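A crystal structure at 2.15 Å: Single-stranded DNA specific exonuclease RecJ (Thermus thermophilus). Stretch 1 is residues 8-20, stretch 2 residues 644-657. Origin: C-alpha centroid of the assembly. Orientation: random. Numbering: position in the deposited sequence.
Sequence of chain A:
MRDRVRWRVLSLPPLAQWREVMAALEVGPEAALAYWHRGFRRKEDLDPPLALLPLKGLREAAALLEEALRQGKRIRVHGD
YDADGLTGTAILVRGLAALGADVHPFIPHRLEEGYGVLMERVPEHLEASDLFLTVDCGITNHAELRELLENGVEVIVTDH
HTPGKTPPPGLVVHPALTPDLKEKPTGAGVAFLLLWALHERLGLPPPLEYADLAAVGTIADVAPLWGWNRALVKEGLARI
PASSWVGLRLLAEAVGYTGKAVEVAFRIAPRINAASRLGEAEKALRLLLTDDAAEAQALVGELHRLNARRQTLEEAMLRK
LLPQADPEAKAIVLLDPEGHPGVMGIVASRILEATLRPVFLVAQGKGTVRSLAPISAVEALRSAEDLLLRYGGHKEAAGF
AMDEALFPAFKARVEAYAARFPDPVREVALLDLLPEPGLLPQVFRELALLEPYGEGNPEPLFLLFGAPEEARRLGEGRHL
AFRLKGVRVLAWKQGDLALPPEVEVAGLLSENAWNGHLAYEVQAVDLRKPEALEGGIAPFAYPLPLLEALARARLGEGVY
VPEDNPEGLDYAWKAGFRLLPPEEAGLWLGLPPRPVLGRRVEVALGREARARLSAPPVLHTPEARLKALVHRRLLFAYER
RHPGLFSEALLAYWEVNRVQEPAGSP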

ATOM      1  N   ARG A   8       7.931 -12.233   1.632  1.00 32.84           N
ATOM      2  CA  ARG A   8       8.999 -12.079   0.665  1.00 33.30           C
ATOM      3  C   ARG A   8       9.881 -10.876   1.013  1.00 33.38           C
ATOM      4  O   ARG A   8       9.383  -9.823   1.450  1.00 33.43           O
ATOM      5  CB  ARG A   8       8.429 -11.882  -0.738  1.00 34.68           C
ATOM      6  CG  ARG A   8       9.480 -11.401  -1.737  1.00 37.75           C
ATOM      7  CD  ARG A   8       8.925 -11.275  -3.143  1.00 40.65           C
ATOM      8  NE  ARG A   8       8.364 -12.539  -3.623  1.00 43.34           N
ATOM      9  CZ  ARG A   8       9.085 -13.584  -4.031  1.00 44.76           C
ATOM     10  NH1 ARG A   8      10.412 -13.522  -4.025  1.00 45.12           N
ATOM     11  NH2 ARG A   8       8.478 -14.697  -4.444  1.00 44.60           N
ATOM     12  N   VAL A   9      11.184 -11.031   0.807  1.00 31.76           N
ATOM     13  CA  VAL A   9      12.120  -9.950   1.076  1.00 31.64           C
ATOM     14  C   VAL A   9      12.463  -9.262  -0.229  1.00 31.78           C
ATOM     15  O   VAL A   9      12.914  -9.909  -1.183  1.00 33.46           O
ATOM     16  CB  VAL A   9      13.418 -10.475   1.719  1.00 30.58           C
ATOM     17  CG1 VAL A   9      14.354  -9.320   1.999  1.00 31.38           C
ATOM     18  CG2 VAL A   9      13.102 -11.210   3.007  1.00 29.61           C
ATOM     19  N   LEU A  10      12.247  -7.958  -0.296  1.00 30.87           N
ATOM     20  CA  LEU A  10      12.558  -7.223  -1.510  1.00 30.82           C
ATOM     21  C   LEU A  10      14.044  -7.383  -1.885  1.00 31.07           C
ATOM     22  O   LEU A  10      14.924  -7.421  -1.023  1.00 30.76           O
ATOM     23  CB  LEU A  10      12.206  -5.734  -1.344  1.00 31.09           C
ATOM     24  CG  LEU A  10      10.763  -5.399  -0.909  1.00 33.36           C
ATOM     25  CD1 LEU A  10      10.471  -3.912  -1.224  1.00 32.62           C
ATOM     26  CD2 LEU A  10       9.756  -6.296  -1.639  1.00 31.85           C
ATOM     27  N   SER A  11      14.310  -7.457  -3.183  1.00 30.93           N
ATOM     28  CA  SER A  11      15.657  -7.652  -3.696  1.00 31.46           C
ATOM     29  C   SER A  11      16.610  -6.512  -3.375  1.00 31.43           C
ATOM     30  O   SER A  11      16.181  -5.367  -3.192  1.00 31.68           O
ATOM     31  CB  SER A  11      15.585  -7.791  -5.211  1.00 31.93           C
ATOM     32  OG  SER A  11      15.248  -6.524  -5.771  1.00 33.80           O
ATOM     33  N   LEU A  12      17.907  -6.807  -3.305  1.00 30.63           N
ATOM     34  CA  LEU A  12      18.871  -5.733  -3.069  1.00 29.90           C
ATOM     35  C   LEU A  12      19.142  -5.122  -4.439  1.00 30.73           C
ATOM     36  O   LEU A  12      19.283  -5.839  -5.454  1.00 29.96           O
ATOM     37  CB  LEU A  12      20.188  -6.242  -2.462  1.00 28.53           C
ATOM     38  CG  LEU A  12      20.096  -6.938  -1.101  1.00 28.24           C
ATOM     39  CD1 LEU A  12      21.503  -7.278  -0.595  1.00 27.52           C
ATOM     40  CD2 LEU A  12      19.363  -6.060  -0.116  1.00 24.63           C
ATOM     41  N   PRO A  13      19.185  -3.786  -4.507  1.00 31.62           N
ATOM     42  CA  PRO A  13      19.446  -3.174  -5.815  1.00 32.85           C
ATOM     43  C   PRO A  13      20.936  -3.217  -6.123  1.00 33.54           C
ATOM     44  O   PRO A  13      21.748  -3.579  -5.261  1.00 33.37           O
ATOM     45  CB  PRO A  13      18.946  -1.740  -5.627  1.00 32.21           C
ATOM     46  CG  PRO A  13      19.309  -1.461  -4.202  1.00 32.16           C
ATOM     47  CD  PRO A  13      18.959  -2.762  -3.470  1.00 31.22           C
ATOM     48  N   PRO A  14      21.314  -2.884  -7.366  1.00 34.13           N
ATOM     49  CA  PRO A  14      22.747  -2.901  -7.676  1.00 34.24           C
ATOM     50  C   PRO A  14      23.421  -1.792  -6.860  1.00 34.92           C
ATOM     51  O   PRO A  14      22.925  -0.656  -6.766  1.00 33.66           O
ATOM     52  CB  PRO A  14      22.803  -2.665  -9.196  1.00 34.92           C
ATOM     53  CG  PRO A  14      21.374  -2.232  -9.586  1.00 36.00           C
ATOM     54  CD  PRO A  14      20.490  -2.928  -8.588  1.00 34.95           C
ATOM     55  N   LEU A  15      24.548  -2.128  -6.250  1.00 34.93           N
ATOM     56  CA  LEU A  15      25.247  -1.171  -5.405  1.00 35.30           C
ATOM     57  C   LEU A  15      25.475   0.239  -5.950  1.00 34.85           C
ATOM     58  O   LEU A  15      25.246   1.213  -5.232  1.00 34.23           O
ATOM     59  CB  LEU A  15      26.576  -1.754  -4.949  1.00 35.54           C
ATOM     60  CG  LEU A  15      26.489  -2.822  -3.866  1.00 36.56           C
ATOM     61  CD1 LEU A  15      27.567  -2.497  -2.823  1.00 37.17           C
ATOM     62  CD2 LEU A  15      25.120  -2.841  -3.207  1.00 35.33           C
ATOM     63  N   ALA A  16      25.934   0.364  -7.190  1.00 34.13           N
ATOM     64  CA  ALA A  16      26.160   1.704  -7.732  1.00 34.99           C
ATOM     65  C   ALA A  16      24.865   2.521  -7.767  1.00 35.20           C
ATOM     66  O   ALA A  16      24.904   3.727  -7.548  1.00 36.11           O
ATOM     67  CB  ALA A  16      26.781   1.632  -9.124  1.00 34.68           C
ATOM     68  N   GLN A  17      23.720   1.883  -8.034  1.00 35.48           N
ATOM     69  CA  GLN A  17      22.456   2.620  -8.041  1.00 35.34           C
ATOM     70  C   GLN A  17      21.994   2.869  -6.597  1.00 34.70           C
ATOM     71  O   GLN A  17      21.429   3.914  -6.288  1.00 34.81           O
ATOM     72  CB  GLN A  17      21.362   1.858  -8.794  1.00 36.60           C
ATOM     73  CG  GLN A  17      21.711   1.432 -10.214  1.00 37.89           C
ATOM     74  CD  GLN A  17      20.518   0.789 -10.923  1.00 40.22           C
ATOM     75  OE1 GLN A  17      20.681  -0.069 -11.800  1.00 41.75           O
ATOM     76  NE2 GLN A  17      19.314   1.212 -10.554  1.00 39.39           N
ATOM     77  N   TRP A  18      22.245   1.919  -5.705  1.00 33.80           N
ATOM     78  CA  TRP A  18      21.839   2.078  -4.304  1.00 32.64           C
ATOM     79  C   TRP A  18      22.547   3.329  -3.783  1.00 32.64           C
ATOM     80  O   TRP A  18      21.953   4.194  -3.125  1.00 30.53           O
ATOM     81  CB  TRP A  18      22.289   0.861  -3.505  1.00 33.07           C
ATOM     82  CG  TRP A  18      21.556   0.557  -2.224  1.00 33.95           C
ATOM     83  CD1 TRP A  18      20.822   1.422  -1.442  1.00 33.64           C
ATOM     84  CD2 TRP A  18      21.576  -0.694  -1.525  1.00 33.80           C
ATOM     85  NE1 TRP A  18      20.394   0.775  -0.298  1.00 34.24           N
ATOM     86  CE2 TRP A  18      20.843  -0.521  -0.326  1.00 33.28           C
ATOM     87  CE3 TRP A  18      22.149  -1.946  -1.796  1.00 33.71           C
ATOM     88  CZ2 TRP A  18      20.667  -1.551   0.595  1.00 34.00           C
ATOM     89  CZ3 TRP A  18      21.971  -2.972  -0.875  1.00 35.09           C
ATOM     90  CH2 TRP A  18      21.237  -2.768   0.305  1.00 34.16           C
ATOM     91  N   ARG A  19      23.836   3.404  -4.092  1.00 32.81           N
ATOM     92  CA  ARG A  19      24.665   4.525  -3.691  1.00 33.71           C
ATOM     93  C   ARG A  19      24.197   5.846  -4.299  1.00 33.70           C
ATOM     94  O   ARG A  19      24.201   6.873  -3.621  1.00 32.88           O
ATOM     95  CB  ARG A  19      26.126   4.245  -4.074  1.00 33.25           C
ATOM     96  CG  ARG A  19      26.858   3.415  -3.024  1.00 33.87           C
ATOM     97  CD  ARG A  19      28.001   2.605  -3.624  1.00 33.70           C
ATOM     98  NE  ARG A  19      28.910   2.104  -2.591  1.00 33.13           N
ATOM     99  CZ  ARG A  19      29.879   1.222  -2.819  1.00 33.57           C
ATOM    100  NH1 ARG A  19      30.060   0.742  -4.046  1.00 31.63           N
ATOM    101  NH2 ARG A  19      30.677   0.835  -1.826  1.00 34.40           N
ATOM    102  N   GLU A  20      23.815   5.816  -5.573  1.00 34.86           N
ATOM    103  CA  GLU A  20      23.334   7.015  -6.262  1.00 36.42           C
ATOM    104  C   GLU A  20      22.096   7.565  -5.562  1.00 35.86           C
ATOM    105  O   GLU A  20      21.978   8.780  -5.360  1.00 36.54           O
ATOM    106  CB  GLU A  20      23.011   6.698  -7.725  1.00 37.96           C
ATOM    107  CG  GLU A  20      24.264   6.396  -8.540  1.00 42.04           C
ATOM    108  CD  GLU A  20      23.984   5.865  -9.941  1.00 44.24           C
ATOM    109  OE1 GLU A  20      24.961   5.751 -10.722  1.00 45.07           O
ATOM    110  OE2 GLU A  20      22.804   5.553 -10.259  1.00 45.66           O
ATOM    111  N   GLY A 644      19.412 -18.437  -0.951  1.00 25.25           N
ATOM    112  CA  GLY A 644      19.186 -17.311  -1.845  1.00 23.11           C
ATOM    113  C   GLY A 644      19.589 -15.956  -1.282  1.00 21.93           C
ATOM    114  O   GLY A 644      20.299 -15.201  -1.948  1.00 20.66           O
ATOM    115  N   LEU A 645      19.133 -15.658  -0.059  1.00 21.22           N
ATOM    116  CA  LEU A 645      19.419 -14.390   0.636  1.00 20.55           C
ATOM    117  C   LEU A 645      20.886 -14.265   1.013  1.00 20.16           C
ATOM    118  O   LEU A 645      21.483 -13.198   0.950  1.00 19.69           O
ATOM    119  CB  LEU A 645      18.556 -14.292   1.902  1.00 20.04           C
ATOM    120  CG  LEU A 645      17.070 -14.034   1.589  1.00 20.44           C
ATOM    121  CD1 LEU A 645      16.155 -14.313   2.782  1.00 20.13           C
ATOM    122  CD2 LEU A 645      16.947 -12.588   1.105  1.00 20.93           C
ATOM    123  N   PHE A 646      21.469 -15.380   1.414  1.00 20.96           N
ATOM    124  CA  PHE A 646      22.874 -15.393   1.803  1.00 20.51           C
ATOM    125  C   PHE A 646      23.708 -15.143   0.557  1.00 20.46           C
ATOM    126  O   PHE A 646      24.643 -14.341   0.576  1.00 19.28           O
ATOM    127  CB  PHE A 646      23.236 -16.744   2.385  1.00 19.52           C
ATOM    128  CG  PHE A 646      24.633 -16.818   2.860  1.00 21.23           C
ATOM    129  CD1 PHE A 646      25.010 -16.181   4.034  1.00 20.93           C
ATOM    130  CD2 PHE A 646      25.592 -17.500   2.121  1.00 21.11           C
ATOM    131  CE1 PHE A 646      26.311 -16.222   4.457  1.00 21.34           C
ATOM    132  CE2 PHE A 646      26.898 -17.541   2.552  1.00 22.13           C
ATOM    133  CZ  PHE A 646      27.255 -16.905   3.716  1.00 21.36           C
ATOM    134  N   SER A 647      23.353 -15.845  -0.528  1.00 20.12           N
ATOM    135  CA  SER A 647      24.061 -15.689  -1.794  1.00 21.05           C
ATOM    136  C   SER A 647      23.925 -14.249  -2.277  1.00 21.40           C
ATOM    137  O   SER A 647      24.885 -13.649  -2.734  1.00 22.09           O
ATOM    138  CB  SER A 647      23.478 -16.620  -2.876  1.00 21.11           C
ATOM    139  OG  SER A 647      23.768 -17.988  -2.625  1.00 22.34           O
ATOM    140  N   GLU A 648      22.722 -13.699  -2.176  1.00 21.16           N
ATOM    141  CA  GLU A 648      22.505 -12.341  -2.645  1.00 21.70           C
ATOM    142  C   GLU A 648      23.329 -11.374  -1.821  1.00 22.14           C
ATOM    143  O   GLU A 648      23.989 -10.463  -2.356  1.00 21.71           O
ATOM    144  CB  GLU A 648      21.020 -11.971  -2.544  1.00 21.70           C
ATOM    145  CG  GLU A 648      20.754 -10.532  -2.909  1.00 22.91           C
ATOM    146  CD  GLU A 648      19.293 -10.161  -2.770  1.00 24.85           C
ATOM    147  OE1 GLU A 648      18.672 -10.505  -1.734  1.00 24.41           O
ATOM    148  OE2 GLU A 648      18.782  -9.516  -3.703  1.00 25.43           O
ATOM    149  N   ALA A 649      23.273 -11.582  -0.509  1.00 22.03           N
ATOM    150  CA  ALA A 649      23.981 -10.745   0.438  1.00 22.14           C
ATOM    151  C   ALA A 649      25.488 -10.817   0.226  1.00 22.71           C
ATOM    152  O   ALA A 649      26.212  -9.832   0.438  1.00 21.65           O
ATOM    153  CB  ALA A 649      23.637 -11.177   1.854  1.00 22.04           C
ATOM    154  N   LEU A 650      25.962 -11.996  -0.171  1.00 23.07           N
ATOM    155  CA  LEU A 650      27.387 -12.181  -0.393  1.00 23.54           C
ATOM    156  C   LEU A 650      27.815 -11.345  -1.590  1.00 23.86           C
ATOM    157  O   LEU A 650      28.867 -10.715  -1.559  1.00 23.51           O
ATOM    158  CB  LEU A 650      27.709 -13.668  -0.600  1.00 22.53           C
ATOM    159  CG  LEU A 650      29.190 -14.003  -0.841  1.00 22.67           C
ATOM    160  CD1 LEU A 650      30.076 -13.314   0.193  1.00 22.68           C
ATOM    161  CD2 LEU A 650      29.376 -15.502  -0.781  1.00 21.02           C
ATOM    162  N   LEU A 651      26.999 -11.321  -2.643  1.00 25.25           N
ATOM    163  CA  LEU A 651      27.335 -10.497  -3.806  1.00 26.34           C
ATOM    164  C   LEU A 651      27.447  -9.018  -3.395  1.00 26.84           C
ATOM    165  O   LEU A 651      28.370  -8.313  -3.811  1.00 26.28           O
ATOM    166  CB  LEU A 651      26.275 -10.632  -4.891  1.00 27.96           C
ATOM    167  CG  LEU A 651      26.079 -12.038  -5.468  1.00 29.20           C
ATOM    168  CD1 LEU A 651      25.113 -11.931  -6.661  1.00 30.55           C
ATOM    169  CD2 LEU A 651      27.421 -12.623  -5.930  1.00 29.15           C
ATOM    170  N   ALA A 652      26.523  -8.542  -2.567  1.00 26.37           N
ATOM    171  CA  ALA A 652      26.586  -7.142  -2.150  1.00 26.80           C
ATOM    172  C   ALA A 652      27.843  -6.961  -1.306  1.00 27.21           C
ATOM    173  O   ALA A 652      28.511  -5.921  -1.373  1.00 25.85           O
ATOM    174  CB  ALA A 652      25.319  -6.751  -1.336  1.00 25.30           C
ATOM    175  N   TYR A 653      28.156  -7.988  -0.520  1.00 28.19           N
ATOM    176  CA  TYR A 653      29.334  -7.973   0.342  1.00 29.53           C
ATOM    177  C   TYR A 653      30.623  -7.787  -0.474  1.00 31.39           C
ATOM    178  O   TYR A 653      31.483  -6.997  -0.082  1.00 31.18           O
ATOM    179  CB  TYR A 653      29.422  -9.264   1.151  1.00 29.25           C
ATOM    180  CG  TYR A 653      30.654  -9.357   2.036  1.00 31.01           C
ATOM    181  CD1 TYR A 653      30.742  -8.640   3.219  1.00 31.32           C
ATOM    182  CD2 TYR A 653      31.744 -10.151   1.670  1.00 32.74           C
ATOM    183  CE1 TYR A 653      31.881  -8.701   4.019  1.00 32.07           C
ATOM    184  CE2 TYR A 653      32.893 -10.222   2.471  1.00 32.76           C
ATOM    185  CZ  TYR A 653      32.948  -9.488   3.642  1.00 33.69           C
ATOM    186  OH  TYR A 653      34.086  -9.528   4.430  1.00 36.16           O
ATOM    187  N   TRP A 654      30.770  -8.512  -1.586  1.00 33.02           N
ATOM    188  CA  TRP A 654      31.976  -8.355  -2.418  1.00 35.50           C
ATOM    189  C   TRP A 654      32.019  -6.890  -2.868  1.00 36.82           C
ATOM    190  O   TRP A 654      33.056  -6.241  -2.826  1.00 35.81           O
ATOM    191  CB  TRP A 654      31.936  -9.160  -3.722  1.00 34.71           C
ATOM    192  CG  TRP A 654      31.682 -10.643  -3.691  1.00 35.71           C
ATOM    193  CD1 TRP A 654      30.840 -11.347  -4.543  1.00 35.59           C
ATOM    194  CD2 TRP A 654      32.317 -11.617  -2.877  1.00 33.70           C
ATOM    195  NE1 TRP A 654      30.926 -12.689  -4.300  1.00 34.15           N
ATOM    196  CE2 TRP A 654      31.822 -12.889  -3.285  1.00 34.87           C
ATOM    197  CE3 TRP A 654      33.249 -11.550  -1.851  1.00 32.86           C
ATOM    198  CZ2 TRP A 654      32.235 -14.077  -2.693  1.00 33.23           C
ATOM    199  CZ3 TRP A 654      33.650 -12.710  -1.271  1.00 34.35           C
ATOM    200  CH2 TRP A 654      33.142 -13.970  -1.691  1.00 34.77           C
ATOM    201  N   GLU A 655      30.879  -6.392  -3.339  1.00 38.86           N
ATOM    202  CA  GLU A 655      30.809  -5.020  -3.813  1.00 41.86           C
ATOM    203  C   GLU A 655      31.153  -3.955  -2.773  1.00 43.07           C
ATOM    204  O   GLU A 655      32.010  -3.106  -3.020  1.00 43.30           O
ATOM    205  CB  GLU A 655      29.433  -4.735  -4.412  1.00 42.58           C
ATOM    206  CG  GLU A 655      29.436  -4.830  -5.920  1.00 45.13           C
ATOM    207  CD  GLU A 655      30.685  -4.180  -6.531  1.00 47.36           C
ATOM    208  OE1 GLU A 655      30.847  -2.936  -6.432  1.00 47.83           O
ATOM    209  OE2 GLU A 655      31.517  -4.923  -7.095  1.00 46.91           O
ATOM    210  N   VAL A 656      30.502  -3.992  -1.615  1.00 44.54           N
ATOM    211  CA  VAL A 656      30.787  -2.998  -0.587  1.00 47.10           C
ATOM    212  C   VAL A 656      32.210  -3.074  -0.062  1.00 49.20           C
ATOM    213  O   VAL A 656      32.532  -2.479   0.967  1.00 50.83           O
ATOM    214  CB  VAL A 656      29.852  -3.119   0.630  1.00 46.18           C
ATOM    215  CG1 VAL A 656      28.435  -2.884   0.206  1.00 47.20           C
ATOM    216  CG2 VAL A 656      30.005  -4.472   1.287  1.00 46.70           C
ATOM    217  N   ASN A 657      33.066  -3.822  -0.736  1.00 50.69           N
ATOM    218  CA  ASN A 657      34.435  -3.896  -0.283  1.00 51.76           C
ATOM    219  C   ASN A 657      35.389  -3.638  -1.425  1.00 52.59           C
ATOM    220  O   ASN A 657      36.567  -3.393  -1.201  1.00 53.00           O
ATOM    221  CB  ASN A 657      34.716  -5.253   0.356  1.00 52.10           C
ATOM    222  CG  ASN A 657      34.137  -5.363   1.752  1.00 52.19           C
ATOM    223  OD1 ASN A 657      34.401  -4.524   2.613  1.00 53.13           O
ATOM    224  ND2 ASN A 657      33.348  -6.395   1.985  1.00 52.29           N
TER
HETATM  225  O   HOH W   1      15.212 -10.649  -2.022  1.00 22.64           O

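The only direct hydrogen bond between the two stretches joins the backbone of the N-terminal segment to a carboxylate on the C-terminal helix. L12 N donates to E648 OE2 over 2.9 Å, with an N-H...O angle of 177°, so the donor points almost exactly at its acceptor. L12 lies in the loop between the strand at residues 8-9 and the helix that starts at L15, where its amide is not taken up by a helical or strand partner within the stretch. The CA-to-CB bond of E648 points toward the other stretch, and chi1 and chi2, both t, carry the carboxylate out to the L12 amide. E648 is buried, and a carboxylate there needs polar partners; the L12 amide supplies one. Its other oxygen, E648 OE1, accepts a weak hydrogen bond of 3.5 Å from water 1, which also donates to V9 O at 2.6 Å. One glutamate thus engages the loop directly, at L12, and the strand through a water, at V9. S11 adds to the enclosure, its CA lying 3.6 Å from E648 OE2.

Around this polar centre the contact is apolar. L12 points toward the helix in the mt rotamer and serves two purposes: its backbone binds E648, while its side chain lies over the same residue, with L12 CG 3.7 Å from E648 CD, and L12 CD1 meets A652 CB at 3.9 Å. The small methyl of A652 leaves room for leucines from the other stretch: L15 CD2 also approaches A652 CB, at 4.3 Å. L15 loses the most surface to the partner stretch, 79 Å², and its CD1 is packed tightly near the helix end, 3.3 Å from E655 CB and 3.2 Å from V656 CG1. V656, the first residue to leave helical geometry, contributes a branched apolar side chain to this pocket.

At the other end, V9 CB rests 4.2 Å from L645 CD2. The CA-to-CB bond of L645 points sideways, but the end of the side chain comes nearer and closes the contact with the strand.

The margin beyond L15 is looser. R19 reaches the end of the C-terminal helix, its NH2 4.0 Å from V656 CA, and its NH1 lies 4.5 Å from E655 OE1, too far for a salt bridge although the charges are complementary. The guanidinium finds hydrogen-bonding partners elsewhere in the structure. The two helices cross at -71°, and the whole contact buries 453 Å².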